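Local coordinates for alginate lyase (Chitinophaga sp. MD30, PDB 6KCW), which cleaves alginate by beta-elimination as a bacterial polysaccharide lyase of family 36, probably with a lysine serving as both catalytic base and acid, at residues Gly108-Trp120 / Trp197-Thr210. Numbering follows the deposited sequence.
With PO4 (phosphate ion), chain B.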
ATOM      1  N   GLY A 108      -3.847   6.739 -14.678  1.00 42.63           N
ATOM      2  CA  GLY A 108      -5.246   6.381 -14.818  1.00 42.91           C
ATOM      3  C   GLY A 108      -5.987   7.129 -15.914  1.00 38.88           C
ATOM      4  O   GLY A 108      -7.211   7.023 -16.004  1.00 40.59           O
ATOM      5  N   TRP A 109      -5.259   7.863 -16.767  1.00 40.36           N
ATOM      6  CA  TRP A 109      -5.902   8.708 -17.775  1.00 38.94           C
ATOM      7  C   TRP A 109      -6.753   7.911 -18.756  1.00 38.20           C
ATOM      8  O   TRP A 109      -7.710   8.457 -19.321  1.00 40.17           O
ATOM      9  CB  TRP A 109      -4.852   9.504 -18.542  1.00 35.75           C
ATOM     10  CG  TRP A 109      -4.087  10.450 -17.695  1.00 37.36           C
ATOM     11  CD1 TRP A 109      -4.484  10.988 -16.513  1.00 37.70           C
ATOM     12  CD2 TRP A 109      -2.781  10.983 -17.964  1.00 37.35           C
ATOM     13  NE1 TRP A 109      -3.510  11.826 -16.024  1.00 39.73           N
ATOM     14  CE2 TRP A 109      -2.452  11.834 -16.895  1.00 40.78           C
ATOM     15  CE3 TRP A 109      -1.863  10.825 -19.005  1.00 37.89           C
ATOM     16  CZ2 TRP A 109      -1.241  12.526 -16.837  1.00 41.13           C
ATOM     17  CZ3 TRP A 109      -0.662  11.504 -18.935  1.00 38.80           C
ATOM     18  CH2 TRP A 109      -0.366  12.347 -17.865  1.00 37.74           C
ATOM     19  N   ASP A 110      -6.430   6.637 -18.988  1.00 36.10           N
ATOM     20  CA  ASP A 110      -7.212   5.862 -19.944  1.00 34.85           C
ATOM     21  C   ASP A 110      -8.531   5.386 -19.364  1.00 35.61           C
ATOM     22  O   ASP A 110      -9.256   4.650 -20.038  1.00 35.88           O
ATOM     23  CB  ASP A 110      -6.396   4.673 -20.487  1.00 41.69           C
ATOM     24  CG  ASP A 110      -6.140   3.578 -19.449  1.00 42.29           C
ATOM     25  OD1 ASP A 110      -6.460   3.783 -18.265  1.00 36.01           O
ATOM     26  OD2 ASP A 110      -5.575   2.513 -19.828  1.00 51.97           O
ATOM     27  N   GLY A 111      -8.849   5.788 -18.132  1.00 39.27           N
ATOM     28  CA  GLY A 111     -10.149   5.528 -17.544  1.00 33.88           C
ATOM     29  C   GLY A 111     -10.421   4.086 -17.183  1.00 40.85           C
ATOM     30  O   GLY A 111     -11.581   3.736 -16.922  1.00 44.08           O
ATOM     31  N   ASN A 112      -9.381   3.246 -17.127  1.00 36.86           N
ATOM     32  CA  ASN A 112      -9.513   1.805 -16.958  1.00 37.03           C
ATOM     33  C   ASN A 112      -8.978   1.290 -15.626  1.00 38.54           C
ATOM     34  O   ASN A 112      -8.990   0.075 -15.407  1.00 38.35           O
ATOM     35  CB  ASN A 112      -8.781   1.059 -18.100  1.00 42.02           C
ATOM     36  CG  ASN A 112      -9.380   1.332 -19.477  1.00 41.79           C
ATOM     37  OD1 ASN A 112     -10.573   1.589 -19.607  1.00 40.34           O
ATOM     38  ND2 ASN A 112      -8.548   1.263 -20.511  1.00 43.93           N
ATOM     39  N   GLY A 113      -8.477   2.150 -14.749  1.00 38.01           N
ATOM     40  CA  GLY A 113      -8.066   1.670 -13.441  1.00 40.09           C
ATOM     41  C   GLY A 113      -7.205   2.666 -12.704  1.00 39.84           C
ATOM     42  O   GLY A 113      -6.803   3.703 -13.233  1.00 41.24           O
ATOM     43  N   GLY A 114      -6.934   2.331 -11.445  1.00 40.46           N
ATOM     44  CA  GLY A 114      -6.026   3.097 -10.610  1.00 41.04           C
ATOM     45  C   GLY A 114      -5.673   2.293  -9.381  1.00 35.99           C
ATOM     46  O   GLY A 114      -6.065   1.132  -9.247  1.00 36.11           O
ATOM     47  N   THR A 115      -4.905   2.918  -8.484  1.00 38.06           N
ATOM     48  CA  THR A 115      -4.589   2.327  -7.183  1.00 38.68           C
ATOM     49  C   THR A 115      -4.621   3.380  -6.085  1.00 38.24           C
ATOM     50  O   THR A 115      -4.366   4.565  -6.319  1.00 35.88           O
ATOM     51  CB  THR A 115      -3.210   1.661  -7.122  1.00 35.67           C
ATOM     52  OG1 THR A 115      -2.219   2.567  -7.628  1.00 38.33           O
ATOM     53  CG2 THR A 115      -3.200   0.345  -7.877  1.00 36.27           C
ATOM     54  N   LEU A 116      -4.918   2.915  -4.868  1.00 38.66           N
ATOM     55  CA  LEU A 116      -4.773   3.688  -3.641  1.00 33.56           C
ATOM     56  C   LEU A 116      -3.673   2.975  -2.855  1.00 37.39           C
ATOM     57  O   LEU A 116      -3.912   1.918  -2.269  1.00 35.74           O
ATOM     58  CB  LEU A 116      -6.099   3.746  -2.879  1.00 36.94           C
ATOM     59  CG  LEU A 116      -6.449   4.857  -1.869  1.00 35.82           C
ATOM     60  CD1 LEU A 116      -7.826   4.615  -1.262  1.00 32.88           C
ATOM     61  CD2 LEU A 116      -5.393   4.977  -0.766  1.00 37.16           C
ATOM     62  N   ARG A 117      -2.460   3.527  -2.875  1.00 35.65           N
ATOM     63  CA  ARG A 117      -1.358   3.028  -2.056  1.00 36.07           C
ATOM     64  C   ARG A 117      -0.774   4.183  -1.253  1.00 37.66           C
ATOM     65  O   ARG A 117      -1.221   5.332  -1.355  1.00 36.14           O
ATOM     66  CB  ARG A 117      -0.260   2.356  -2.902  1.00 36.42           C
ATOM     67  CG  ARG A 117      -0.730   1.119  -3.643  1.00 36.37           C
ATOM     68  CD  ARG A 117       0.317   0.610  -4.645  1.00 40.21           C
ATOM     69  NE  ARG A 117       0.830   1.672  -5.497  1.00 34.45           N
ATOM     70  CZ  ARG A 117       1.896   1.551  -6.281  1.00 38.98           C
ATOM     71  NH1 ARG A 117       2.569   0.409  -6.340  1.00 37.90           N
ATOM     72  NH2 ARG A 117       2.294   2.578  -7.012  1.00 39.84           N
ATOM     73  N   MET A 118       0.238   3.866  -0.442  1.00 39.78           N
ATOM     74  CA  MET A 118       0.867   4.842   0.434  1.00 39.76           C
ATOM     75  C   MET A 118       2.378   4.703   0.343  1.00 38.05           C
ATOM     76  O   MET A 118       2.905   3.603   0.143  1.00 37.51           O
ATOM     77  CB  MET A 118       0.408   4.678   1.907  1.00 38.70           C
ATOM     78  CG  MET A 118       0.874   5.808   2.843  1.00 38.01           C
ATOM     79  SD  MET A 118       0.281   5.683   4.550  1.00 41.97           S
ATOM     80  CE  MET A 118       1.194   4.229   5.112  1.00 37.80           C
ATOM     81  N   MET A 119       3.070   5.833   0.495  1.00 35.98           N
ATOM     82  CA  MET A 119       4.523   5.866   0.448  1.00 40.02           C
ATOM     83  C   MET A 119       5.074   6.560   1.683  1.00 41.37           C
ATOM     84  O   MET A 119       4.383   7.330   2.351  1.00 40.86           O
ATOM     85  CB  MET A 119       5.045   6.608  -0.785  1.00 38.45           C
ATOM     86  CG  MET A 119       4.695   5.987  -2.103  1.00 37.65           C
ATOM     87  SD  MET A 119       5.550   6.880  -3.414  1.00 41.66           S
ATOM     88  CE  MET A 119       7.287   6.693  -3.012  1.00 35.61           C
ATOM     89  N   TRP A 120       6.339   6.273   1.982  1.00 40.55           N
ATOM     90  CA  TRP A 120       7.158   7.205   2.735  1.00 41.42           C
ATOM     91  C   TRP A 120       8.064   7.931   1.743  1.00 43.87           C
ATOM     92  O   TRP A 120       8.273   7.474   0.614  1.00 42.15           O
ATOM     93  CB  TRP A 120       7.955   6.495   3.838  1.00 40.73           C
ATOM     94  CG  TRP A 120       9.241   5.918   3.396  1.00 40.41           C
ATOM     95  CD1 TRP A 120      10.463   6.520   3.441  1.00 39.58           C
ATOM     96  CD2 TRP A 120       9.454   4.614   2.846  1.00 39.15           C
ATOM     97  NE1 TRP A 120      11.426   5.676   2.941  1.00 42.35           N
ATOM     98  CE2 TRP A 120      10.832   4.499   2.566  1.00 41.73           C
ATOM     99  CE3 TRP A 120       8.612   3.535   2.552  1.00 38.89           C
ATOM    100  CZ2 TRP A 120      11.390   3.343   2.014  1.00 38.41           C
ATOM    101  CZ3 TRP A 120       9.167   2.388   2.007  1.00 35.64           C
ATOM    102  CH2 TRP A 120      10.544   2.303   1.746  1.00 36.96           C
ATOM    103  N   TRP A 197     -12.195   7.356 -10.200  1.00 35.07           N
ATOM    104  CA  TRP A 197     -11.228   6.291 -10.446  1.00 38.98           C
ATOM    105  C   TRP A 197     -11.193   5.875 -11.905  1.00 40.91           C
ATOM    106  O   TRP A 197     -10.112   5.680 -12.471  1.00 36.95           O
ATOM    107  CB  TRP A 197     -11.542   5.047  -9.611  1.00 37.99           C
ATOM    108  CG  TRP A 197     -11.456   5.258  -8.151  1.00 39.08           C
ATOM    109  CD1 TRP A 197     -12.490   5.387  -7.296  1.00 36.63           C
ATOM    110  CD2 TRP A 197     -10.259   5.355  -7.364  1.00 37.12           C
ATOM    111  NE1 TRP A 197     -12.024   5.567  -6.020  1.00 39.86           N
ATOM    112  CE2 TRP A 197     -10.655   5.548  -6.034  1.00 35.91           C
ATOM    113  CE3 TRP A 197      -8.893   5.296  -7.663  1.00 35.94           C
ATOM    114  CZ2 TRP A 197      -9.738   5.688  -4.988  1.00 34.16           C
ATOM    115  CZ3 TRP A 197      -7.986   5.437  -6.634  1.00 35.89           C
ATOM    116  CH2 TRP A 197      -8.412   5.633  -5.308  1.00 37.19           C
ATOM    117  N   THR A 198     -12.368   5.718 -12.510  1.00 39.76           N
ATOM    118  CA  THR A 198     -12.509   5.124 -13.826  1.00 37.10           C
ATOM    119  C   THR A 198     -13.563   5.893 -14.611  1.00 40.14           C
ATOM    120  O   THR A 198     -14.452   6.533 -14.033  1.00 38.75           O
ATOM    121  CB  THR A 198     -12.921   3.646 -13.712  1.00 40.25           C
ATOM    122  OG1 THR A 198     -14.153   3.554 -12.992  1.00 37.37           O
ATOM    123  CG2 THR A 198     -11.875   2.839 -12.947  1.00 39.88           C
ATOM    124  N   THR A 199     -13.458   5.834 -15.947  1.00 37.01           N
ATOM    125  CA  THR A 199     -14.585   6.187 -16.795  1.00 37.29           C
ATOM    126  C   THR A 199     -15.180   4.984 -17.516  1.00 38.34           C
ATOM    127  O   THR A 199     -16.264   5.107 -18.101  1.00 36.69           O
ATOM    128  CB  THR A 199     -14.199   7.275 -17.811  1.00 36.63           C
ATOM    129  OG1 THR A 199     -12.919   6.991 -18.383  1.00 35.30           O
ATOM    130  CG2 THR A 199     -14.159   8.645 -17.128  1.00 35.62           C
ATOM    131  N   ASN A 200     -14.524   3.828 -17.449  1.00 36.77           N
ATOM    132  CA  ASN A 200     -15.041   2.567 -17.973  1.00 39.76           C
ATOM    133  C   ASN A 200     -15.668   1.779 -16.826  1.00 40.45           C
ATOM    134  O   ASN A 200     -14.952   1.308 -15.934  1.00 42.08           O
ATOM    135  CB  ASN A 200     -13.914   1.766 -18.619  1.00 34.86           C
ATOM    136  CG  ASN A 200     -14.342   0.367 -19.018  1.00 39.50           C
ATOM    137  OD1 ASN A 200     -15.507   0.108 -19.303  1.00 39.55           O
ATOM    138  ND2 ASN A 200     -13.381  -0.557 -19.038  1.00 44.95           N
ATOM    139  N   ASP A 201     -17.001   1.610 -16.867  1.00 39.16           N
ATOM    140  CA  ASP A 201     -17.729   0.909 -15.808  1.00 35.58           C
ATOM    141  C   ASP A 201     -17.350  -0.565 -15.692  1.00 35.63           C
ATOM    142  O   ASP A 201     -17.566  -1.156 -14.637  1.00 41.88           O
ATOM    143  CB  ASP A 201     -19.243   0.998 -16.028  1.00 33.97           C
ATOM    144  CG  ASP A 201     -19.824   2.346 -15.644  1.00 37.95           C
ATOM    145  OD1 ASP A 201     -19.216   3.049 -14.813  1.00 38.26           O
ATOM    146  OD2 ASP A 201     -20.904   2.697 -16.179  1.00 37.53           O
ATOM    147  N   ALA A 202     -16.823  -1.186 -16.745  1.00 38.42           N
ATOM    148  CA  ALA A 202     -16.381  -2.574 -16.638  1.00 38.54           C
ATOM    149  C   ALA A 202     -15.120  -2.716 -15.800  1.00 37.50           C
ATOM    150  O   ALA A 202     -14.724  -3.844 -15.490  1.00 41.49           O
ATOM    151  CB  ALA A 202     -16.138  -3.178 -18.032  1.00 32.26           C
ATOM    152  N   GLN A 203     -14.482  -1.606 -15.437  1.00 37.75           N
ATOM    153  CA  GLN A 203     -13.260  -1.616 -14.645  1.00 38.88           C
ATOM    154  C   GLN A 203     -13.408  -0.835 -13.337  1.00 41.34           C
ATOM    155  O   GLN A 203     -12.399  -0.480 -12.729  1.00 42.03           O
ATOM    156  CB  GLN A 203     -12.102  -1.042 -15.463  1.00 40.70           C
ATOM    157  CG  GLN A 203     -11.659  -1.882 -16.675  1.00 40.67           C
ATOM    158  CD  GLN A 203     -11.104  -3.245 -16.275  1.00 43.30           C
ATOM    159  OE1 GLN A 203     -10.815  -3.501 -15.100  1.00 42.72           O
ATOM    160  NE2 GLN A 203     -10.968  -4.131 -17.249  1.00 41.66           N
ATOM    161  N   ARG A 204     -14.636  -0.543 -12.896  1.00 39.19           N
ATOM    162  CA  ARG A 204     -14.839   0.360 -11.762  1.00 38.09           C
ATOM    163  C   ARG A 204     -14.657  -0.302 -10.407  1.00 38.49           C
ATOM    164  O   ARG A 204     -14.550   0.414  -9.408  1.00 40.54           O
ATOM    165  CB  ARG A 204     -16.237   0.972 -11.812  1.00 36.77           C
ATOM    166  CG  ARG A 204     -17.336  -0.066 -11.874  1.00 34.78           C
ATOM    167  CD  ARG A 204     -18.673   0.613 -12.078  1.00 39.97           C
ATOM    168  NE  ARG A 204     -18.995   1.379 -10.883  1.00 44.02           N
ATOM    169  CZ  ARG A 204     -19.788   0.950  -9.911  1.00 38.08           C
ATOM    170  NH1 ARG A 204     -20.376  -0.232 -10.002  1.00 43.87           N
ATOM    171  NH2 ARG A 204     -19.991   1.711  -8.853  1.00 37.97           N
ATOM    172  N   LEU A 205     -14.602  -1.630 -10.347  1.00 41.49           N
ATOM    173  CA  LEU A 205     -14.638  -2.349  -9.080  1.00 41.79           C
ATOM    174  C   LEU A 205     -13.271  -2.414  -8.411  1.00 41.62           C
ATOM    175  O   LEU A 205     -12.234  -2.520  -9.069  1.00 43.18           O
ATOM    176  CB  LEU A 205     -15.154  -3.770  -9.295  1.00 39.64           C
ATOM    177  CG  LEU A 205     -16.571  -3.772  -9.867  1.00 42.08           C
ATOM    178  CD1 LEU A 205     -17.152  -5.169  -9.942  1.00 43.19           C
ATOM    179  CD2 LEU A 205     -17.437  -2.888  -9.021  1.00 39.26           C
ATOM    180  N   ILE A 206     -13.278  -2.333  -7.083  1.00 39.04           N
ATOM    181  CA  ILE A 206     -12.106  -2.723  -6.316  1.00 39.45           C
ATOM    182  C   ILE A 206     -11.897  -4.214  -6.519  1.00 41.12           C
ATOM    183  O   ILE A 206     -12.786  -5.027  -6.238  1.00 41.15           O
ATOM    184  CB  ILE A 206     -12.270  -2.388  -4.829  1.00 39.12           C
ATOM    185  CG1 ILE A 206     -12.445  -0.886  -4.638  1.00 36.11           C
ATOM    186  CG2 ILE A 206     -11.076  -2.870  -4.064  1.00 38.71           C
ATOM    187  CD1 ILE A 206     -13.655  -0.563  -3.857  1.00 42.61           C
ATOM    188  N   LYS A 207     -10.722  -4.581  -7.017  1.00 41.05           N
ATOM    189  CA  LYS A 207     -10.463  -5.950  -7.420  1.00 40.79           C
ATOM    190  C   LYS A 207      -9.451  -6.667  -6.543  1.00 41.52           C
ATOM    191  O   LYS A 207      -9.587  -7.872  -6.329  1.00 39.83           O
ATOM    192  CB  LYS A 207      -9.989  -5.992  -8.877  1.00 41.76           C
ATOM    193  CG  LYS A 207     -11.130  -5.882  -9.877  1.00 44.38           C
ATOM    194  CD  LYS A 207     -10.618  -5.907 -11.295  1.00 46.36           C
ATOM    195  CE  LYS A 207     -11.706  -6.403 -12.243  1.00 56.91           C
ATOM    196  NZ  LYS A 207     -12.988  -5.632 -12.105  1.00 48.33           N
ATOM    197  N   ASN A 208      -8.437  -5.977  -6.029  1.00 38.20           N
ATOM    198  CA  ASN A 208      -7.530  -6.681  -5.150  1.00 40.37           C
ATOM    199  C   ASN A 208      -6.857  -5.712  -4.190  1.00 41.31           C
ATOM    200  O   ASN A 208      -6.857  -4.494  -4.388  1.00 42.87           O
ATOM    201  CB  ASN A 208      -6.520  -7.537  -5.951  1.00 44.26           C
ATOM    202  CG  ASN A 208      -5.600  -6.739  -6.850  1.00 43.09           C
ATOM    203  OD1 ASN A 208      -5.015  -5.736  -6.442  1.00 47.61           O
ATOM    204  ND2 ASN A 208      -5.421  -7.226  -8.073  1.00 32.61           N
ATOM    205  N   MET A 209      -6.328  -6.284  -3.109  1.00 42.28           N
ATOM    206  CA  MET A 209      -5.587  -5.548  -2.099  1.00 40.75           C
ATOM    207  C   MET A 209      -4.091  -5.601  -2.419  1.00 40.31           C
ATOM    208  O   MET A 209      -3.541  -6.676  -2.688  1.00 39.52           O
ATOM    209  CB  MET A 209      -5.877  -6.124  -0.709  1.00 36.13           C
ATOM    210  CG  MET A 209      -5.051  -5.504   0.392  1.00 35.73           C
ATOM    211  SD  MET A 209      -5.238  -6.289   2.001  1.00 46.62           S
ATOM    212  CE  MET A 209      -4.543  -7.909   1.710  1.00 36.62           C
ATOM    213  N   THR A 210      -3.446  -4.438  -2.415  1.00 37.11           N
ATOM    214  CA  THR A 210      -2.019  -4.347  -2.667  1.00 35.94           C
ATOM    215  C   THR A 210      -1.251  -4.429  -1.359  1.00 38.08           C
ATOM    216  O   THR A 210      -1.618  -3.801  -0.366  1.00 36.61           O
ATOM    217  CB  THR A 210      -1.660  -3.041  -3.371  1.00 39.03           C
ATOM    218  OG1 THR A 210      -2.015  -1.935  -2.537  1.00 39.55           O
ATOM    219  CG2 THR A 210      -2.386  -2.920  -4.720  1.00 39.63           C
TER
HETATM  220  P   PO4 B 301       5.226   4.034  -9.550  1.00 52.18           P
HETATM  221  O1  PO4 B 301       4.839   2.683  -9.006  1.00 47.76           O
HETATM  222  O2  PO4 B 301       6.009   3.847 -10.832  1.00 51.56           O
HETATM  223  O3  PO4 B 301       6.149   4.761  -8.598  1.00 40.60           O
HETATM  224  O4  PO4 B 301       3.960   4.847  -9.862  1.00 54.74           O
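L116 holds its CG opposite the backbone N (chi1 -157°), which leaves that atom 4.0 Å from W197 CH2; W197 has its CG beside its own N (chi1 -63°), swinging CH2 to 3.8 Å from L116 CB, which the strand backbone sets in place. The contact belongs to the beta-sandwich of a concanavalin-like lyase: strands 113-122 and 206-215 lie in one antiparallel sheet with strand 94-99 between them, and the loops running into both strands meet at one end. W197 CH2 meets L116 CB obliquely, and its CZ3 runs edge-first to T115 O at 3.7 Å; I98 and I134 also touch the W197 side chain. At the loop end G111 O takes two backbone N-H groups, from T199 N and N200 N, each at 3.0 Å, the second straighter (157°). T199 OG1 sits 3.2 Å from G111 CA, and G111 has no side chain in the way. N112 and N200 set their amide planes nearly perpendicular, and Q203 CB packs on N112 O. At the other end R117 crosses T210 at about a right angle, R117 CG 3.5 Å from T210 OG1. Bent at chi3, the arginine gives NH1 to H212 ND1 and NH2 to a phosphate, probably from the crystallisation liquor, that K91 and Y133 also bind. A leucine in place of R117 would probably leave H212 ND1 without this donor and the anion with one grip fewer. PO4 O1 lies at the guanidinium edge, in its plane, where R117 NH2 donates to it over 3.2 Å in a nearly straight bond.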